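Local coordinates for protein alpha-acetolactate decarboxylase (Bacillus subtilis subsp. subtilis str. 168, PDB 5XNE) that converts acetolactate into acetoin with release of carbon dioxide, a step on the route from pyruvate to butane-2,3-diol, at residues L108-R113 against V197-K202; I4-T9 against N165-S170. All blocks are in the same frame, centred on the assembly; numbering follows the deposited sequence.

Contact 1 of 2, residues L108-R113 against V197-K202; sequences LFYAIR and VTISQK
Y110 and Q201 face each other as a non-hydrogen-bonded pair between antiparallel strands. Their side chains run side by side in the same direction. Q201 CB meets Y110 CE2 at 3.7 Å, and ring and amide planes stand 84° apart. Q201 CG lies anti to the backbone N (chi1 171°), and the chain beyond is extended. This carries CD within 3.6 Å of L108 CD1. An alanine in place of Q201 would keep CB beside the ring but would probably leave a gap at L108 CD1.

Further apolar contacts come from I199, I112 and V197. I199 CG2 reaches Y110 CD2 at 3.8 Å, obliquely to the ring. I112 CG1 packs alongside I199 CG1 at 4.1 Å and meets V197 CG1. On the opposite face the small pair A111 and S200 brings CB to CB at 4.2 Å.

Backbone bonds join F109 with K202, A111 with S200 and R113 with T198. The bond from K202 N to F109 O is 2.8 Å, but the return bond from F109 N is weak. Y110 OH bonds to S105 O, and R113 forms salt bridges with D49 and D115.

L209 and F216 of the second subunit pack on L108, F109 and Q201, while F95 and I99 of helix 92-100 cover I112, V197 and I199. Strand 109-115 lies between 195-208 and 151-160, and 82-86 flanks 195-208 on its far side.

Contact 2 of 2, residues I4-T9 against N165-S170; sequences IYQVST and NGIAVS
The side-chain amide of Q6 turns one face to the loop 165-170. A168 CB stands over this face near OE1, at 4.0 Å from that atom. The carbonyl oxygen of I167 lies over the NE2 end, too far for a bond. On the same side, I167 CG2 packs against Q6 CG at 3.8 Å. The opposite face is turned toward its own backbone, with Q6 CA and V7 N on that side. The amide is held at its ends. NE2 donates to S8 O at 3.1 Å, with S8 O only slightly out of the amide plane. OE1 is hydrogen-bonded to S74 OG. Together the two bonds fix the rotation of the amide.

T9 makes the second part of the contact. Its CA comes to 3.4 Å from I167 O in a CA-H...O contact, and its CB lies 3.6 Å from G166 O. T9 OG1 serves the helix that follows: it caps S12 N at the start of helix 10-14.

The loop has its own internal bonds. G166 N bonds to A168 O at 2.9 Å, and N165 OD1 accepts from S170 N. G166 has a positive phi (99°), where a side chain would be pressed against the preceding carbonyl.

The contact joins the end of strand 3-7 to the loop between strands 151-160 and 171-178. Strand 3-7 runs between 73-76 and 195-208. Helix 225-232 packs on N165 and V169, and Y163 of the second subunit touches both T9 and I167.

How the contacts relate
The centres of the two contacts lie about 15 Å apart. Their segments alternate along the chain: 4-9, 108-113, 165-170, then 197-202. Strands 3-7 and 195-208 are parallel neighbours, so one sheet reaches both contacts. I4, which does not itself touch 165-170, packs on contact 1: CG1 on F109 CB at 3.7 Å and CD1 on K202 CG at 3.8 Å. Contact 1 is strand pairing, whereas contact 2 sets a strand end against a loop. That loop leads into strand 171-178, which carries the zinc ligands H173 and H175; H186, on strand 184-192, is the third histidine of the site. The zinc is about 10 Å from the A168 side chain and about 12 Å from that of I112. Both meet the second subunit.

Contact 1 of 2, residues L108-R113 against V197-K202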
# COMPACT_ATOMS: atom_id res chain seq x y z
N LEU B 108 0.40 7.47 -9.72
CA LEU B 108 1.79 7.28 -9.31
C LEU B 108 2.09 8.07 -8.05
O LEU B 108 1.29 8.89 -7.64
CB LEU B 108 2.76 7.70 -10.41
CG LEU B 108 2.55 7.02 -11.76
CD1 LEU B 108 3.57 7.58 -12.76
CD2 LEU B 108 2.67 5.52 -11.62
N PHE B 109 3.24 7.80 -7.44
CA PHE B 109 3.69 8.56 -6.26
C PHE B 109 4.65 9.67 -6.68
O PHE B 109 5.47 9.46 -7.57
CB PHE B 109 4.39 7.63 -5.27
CG PHE B 109 3.47 6.62 -4.63
CD1 PHE B 109 3.09 5.47 -5.31
CD2 PHE B 109 3.02 6.81 -3.33
CE1 PHE B 109 2.23 4.54 -4.71
CE2 PHE B 109 2.18 5.87 -2.72
CZ PHE B 109 1.79 4.75 -3.42
N TYR B 110 4.55 10.84 -6.04
CA TYR B 110 5.48 11.93 -6.32
C TYR B 110 6.01 12.55 -5.04
O TYR B 110 5.28 12.67 -4.06
CB TYR B 110 4.83 13.04 -7.17
CG TYR B 110 4.26 12.55 -8.47
CD1 TYR B 110 2.95 12.08 -8.53
CD2 TYR B 110 5.03 12.52 -9.62
CE1 TYR B 110 2.41 11.60 -9.72
CE2 TYR B 110 4.50 12.05 -10.82
CZ TYR B 110 3.19 11.59 -10.85
OH TYR B 110 2.66 11.12 -12.04
N ALA B 111 7.27 12.95 -5.07
CA ALA B 111 7.79 13.85 -4.05
C ALA B 111 7.75 15.24 -4.66
O ALA B 111 7.99 15.40 -5.87
CB ALA B 111 9.19 13.48 -3.63
N ILE B 112 7.45 16.23 -3.84
CA ILE B 112 7.34 17.58 -4.36
C ILE B 112 7.95 18.59 -3.39
O ILE B 112 7.81 18.48 -2.17
CB ILE B 112 5.88 17.95 -4.67
CG1 ILE B 112 5.77 19.36 -5.25
CG2 ILE B 112 5.04 17.85 -3.43
CD1 ILE B 112 4.37 19.67 -5.78
N ARG B 113 8.64 19.57 -3.97
CA ARG B 113 9.34 20.59 -3.22
C ARG B 113 9.09 21.95 -3.84
O ARG B 113 9.17 22.12 -5.06
CB ARG B 113 10.83 20.27 -3.21
CG ARG B 113 11.67 21.23 -2.44
CD ARG B 113 13.10 20.76 -2.50
NE ARG B 113 13.99 21.77 -1.95
CZ ARG B 113 15.26 21.55 -1.66
NH1 ARG B 113 15.78 20.34 -1.84
NH2 ARG B 113 16.00 22.54 -1.18
N VAL B 197 9.34 25.03 -8.26
CA VAL B 197 8.81 23.71 -7.95
C VAL B 197 9.70 22.64 -8.55
O VAL B 197 10.19 22.78 -9.68
CB VAL B 197 7.39 23.52 -8.47
CG1 VAL B 197 6.81 22.19 -7.99
CG2 VAL B 197 6.50 24.66 -7.99
N THR B 198 9.93 21.58 -7.80
CA THR B 198 10.66 20.43 -8.30
C THR B 198 9.87 19.19 -7.90
O THR B 198 9.38 19.11 -6.77
CB THR B 198 12.10 20.36 -7.75
OG1 THR B 198 12.73 21.64 -7.90
CG2 THR B 198 12.91 19.35 -8.51
N ILE B 199 9.72 18.25 -8.83
CA ILE B 199 8.90 17.05 -8.62
C ILE B 199 9.68 15.80 -9.00
O ILE B 199 10.43 15.77 -10.00
CB ILE B 199 7.59 17.12 -9.44
CG1 ILE B 199 6.78 18.35 -9.04
CG2 ILE B 199 6.75 15.87 -9.23
CD1 ILE B 199 5.49 18.52 -9.81
N SER B 200 9.53 14.75 -8.18
CA SER B 200 10.23 13.49 -8.39
C SER B 200 9.19 12.36 -8.46
O SER B 200 8.39 12.19 -7.54
CB SER B 200 11.24 13.25 -7.27
OG SER B 200 12.06 12.12 -7.53
N GLN B 201 9.20 11.61 -9.56
CA GLN B 201 8.20 10.57 -9.79
C GLN B 201 8.73 9.22 -9.32
O GLN B 201 9.86 8.85 -9.61
CB GLN B 201 7.85 10.52 -11.29
CG GLN B 201 6.98 9.33 -11.69
CD GLN B 201 6.70 9.32 -13.19
OE1 GLN B 201 6.19 10.30 -13.73
NE2 GLN B 201 7.05 8.23 -13.85
N LYS B 202 7.90 8.47 -8.59
CA LYS B 202 8.31 7.15 -8.09
C LYS B 202 7.33 6.05 -8.50
O LYS B 202 6.10 6.25 -8.43
CB LYS B 202 8.46 7.20 -6.56
CG LYS B 202 9.56 8.15 -6.06
CD LYS B 202 10.90 7.80 -6.68
CE LYS B 202 12.02 8.70 -6.19
NZ LYS B 202 11.64 10.09 -6.40

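Contact 2 of 2, residues I4-T9 against N165-S170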
# COMPACT_ATOMS: atom_id res chain seq x y z
N ILE B 4 9.08 5.18 -2.83
CA ILE B 4 8.76 5.82 -1.55
C ILE B 4 8.97 4.76 -0.48
O ILE B 4 8.44 3.65 -0.58
CB ILE B 4 7.31 6.32 -1.50
CG1 ILE B 4 6.98 7.21 -2.70
CG2 ILE B 4 7.05 7.03 -0.17
CD1 ILE B 4 7.78 8.50 -2.76
N TYR B 5 9.76 5.08 0.54
CA TYR B 5 9.93 4.19 1.69
C TYR B 5 8.97 4.66 2.77
O TYR B 5 9.12 5.76 3.32
CB TYR B 5 11.37 4.19 2.22
CG TYR B 5 11.61 3.12 3.26
CD1 TYR B 5 11.80 1.80 2.88
CD2 TYR B 5 11.67 3.43 4.61
CE1 TYR B 5 12.03 0.81 3.80
CE2 TYR B 5 11.90 2.43 5.56
CZ TYR B 5 12.08 1.13 5.14
OH TYR B 5 12.31 0.11 6.04
N GLN B 6 7.95 3.85 3.03
CA GLN B 6 6.85 4.22 3.91
C GLN B 6 6.94 3.48 5.24
O GLN B 6 6.86 2.25 5.29
CB GLN B 6 5.52 3.92 3.22
CG GLN B 6 4.29 4.21 4.04
CD GLN B 6 4.24 5.64 4.50
OE1 GLN B 6 4.36 6.56 3.68
NE2 GLN B 6 4.05 5.86 5.80
N VAL B 7 7.11 4.24 6.33
CA VAL B 7 7.21 3.67 7.67
C VAL B 7 5.82 3.66 8.31
O VAL B 7 5.26 4.71 8.63
CB VAL B 7 8.22 4.45 8.53
CG1 VAL B 7 8.16 4.00 9.99
CG2 VAL B 7 9.63 4.28 7.98
N SER B 8 5.26 2.45 8.43
CA SER B 8 3.94 2.19 9.04
C SER B 8 2.78 2.89 8.33
O SER B 8 2.93 3.35 7.19
CB SER B 8 3.96 2.57 10.53
OG SER B 8 2.87 1.96 11.22
N THR B 9 1.62 2.94 8.99
CA THR B 9 0.41 3.43 8.34
C THR B 9 -0.25 4.59 9.06
O THR B 9 -0.15 4.72 10.29
CB THR B 9 -0.67 2.32 8.19
OG1 THR B 9 -1.30 2.08 9.46
CG2 THR B 9 -0.05 1.04 7.65
N ASN B 165 -4.61 5.61 0.31
CA ASN B 165 -5.14 6.36 1.44
C ASN B 165 -5.33 5.43 2.64
O ASN B 165 -5.86 4.34 2.50
CB ASN B 165 -6.46 7.04 1.10
CG ASN B 165 -6.79 8.20 2.04
OD1 ASN B 165 -5.90 8.95 2.47
ND2 ASN B 165 -8.07 8.35 2.36
N GLY B 166 -4.89 5.87 3.82
CA GLY B 166 -4.89 5.00 4.97
C GLY B 166 -3.52 4.38 5.25
O GLY B 166 -3.14 4.27 6.42
N ILE B 167 -2.79 3.98 4.22
CA ILE B 167 -1.36 3.73 4.41
C ILE B 167 -0.67 5.08 4.57
O ILE B 167 -0.04 5.35 5.60
CB ILE B 167 -0.75 2.94 3.25
CG1 ILE B 167 -1.30 1.51 3.28
CG2 ILE B 167 0.77 2.94 3.37
CD1 ILE B 167 -0.95 0.71 2.03
N ALA B 168 -0.79 5.92 3.56
CA ALA B 168 -0.33 7.30 3.66
C ALA B 168 -1.54 8.23 3.56
O ALA B 168 -2.69 7.79 3.73
CB ALA B 168 0.69 7.60 2.58
N VAL B 169 -1.31 9.50 3.29
CA VAL B 169 -2.39 10.46 3.15
C VAL B 169 -2.62 10.76 1.67
O VAL B 169 -1.77 11.36 1.03
CB VAL B 169 -2.10 11.76 3.92
CG1 VAL B 169 -3.22 12.77 3.69
CG2 VAL B 169 -1.91 11.47 5.40
N SER B 170 -3.76 10.32 1.14
CA SER B 170 -4.11 10.55 -0.26
C SER B 170 -4.05 12.04 -0.61
O SER B 170 -4.45 12.89 0.18
CB SER B 170 -5.52 10.01 -0.54
OG SER B 170 -5.90 10.27 -1.87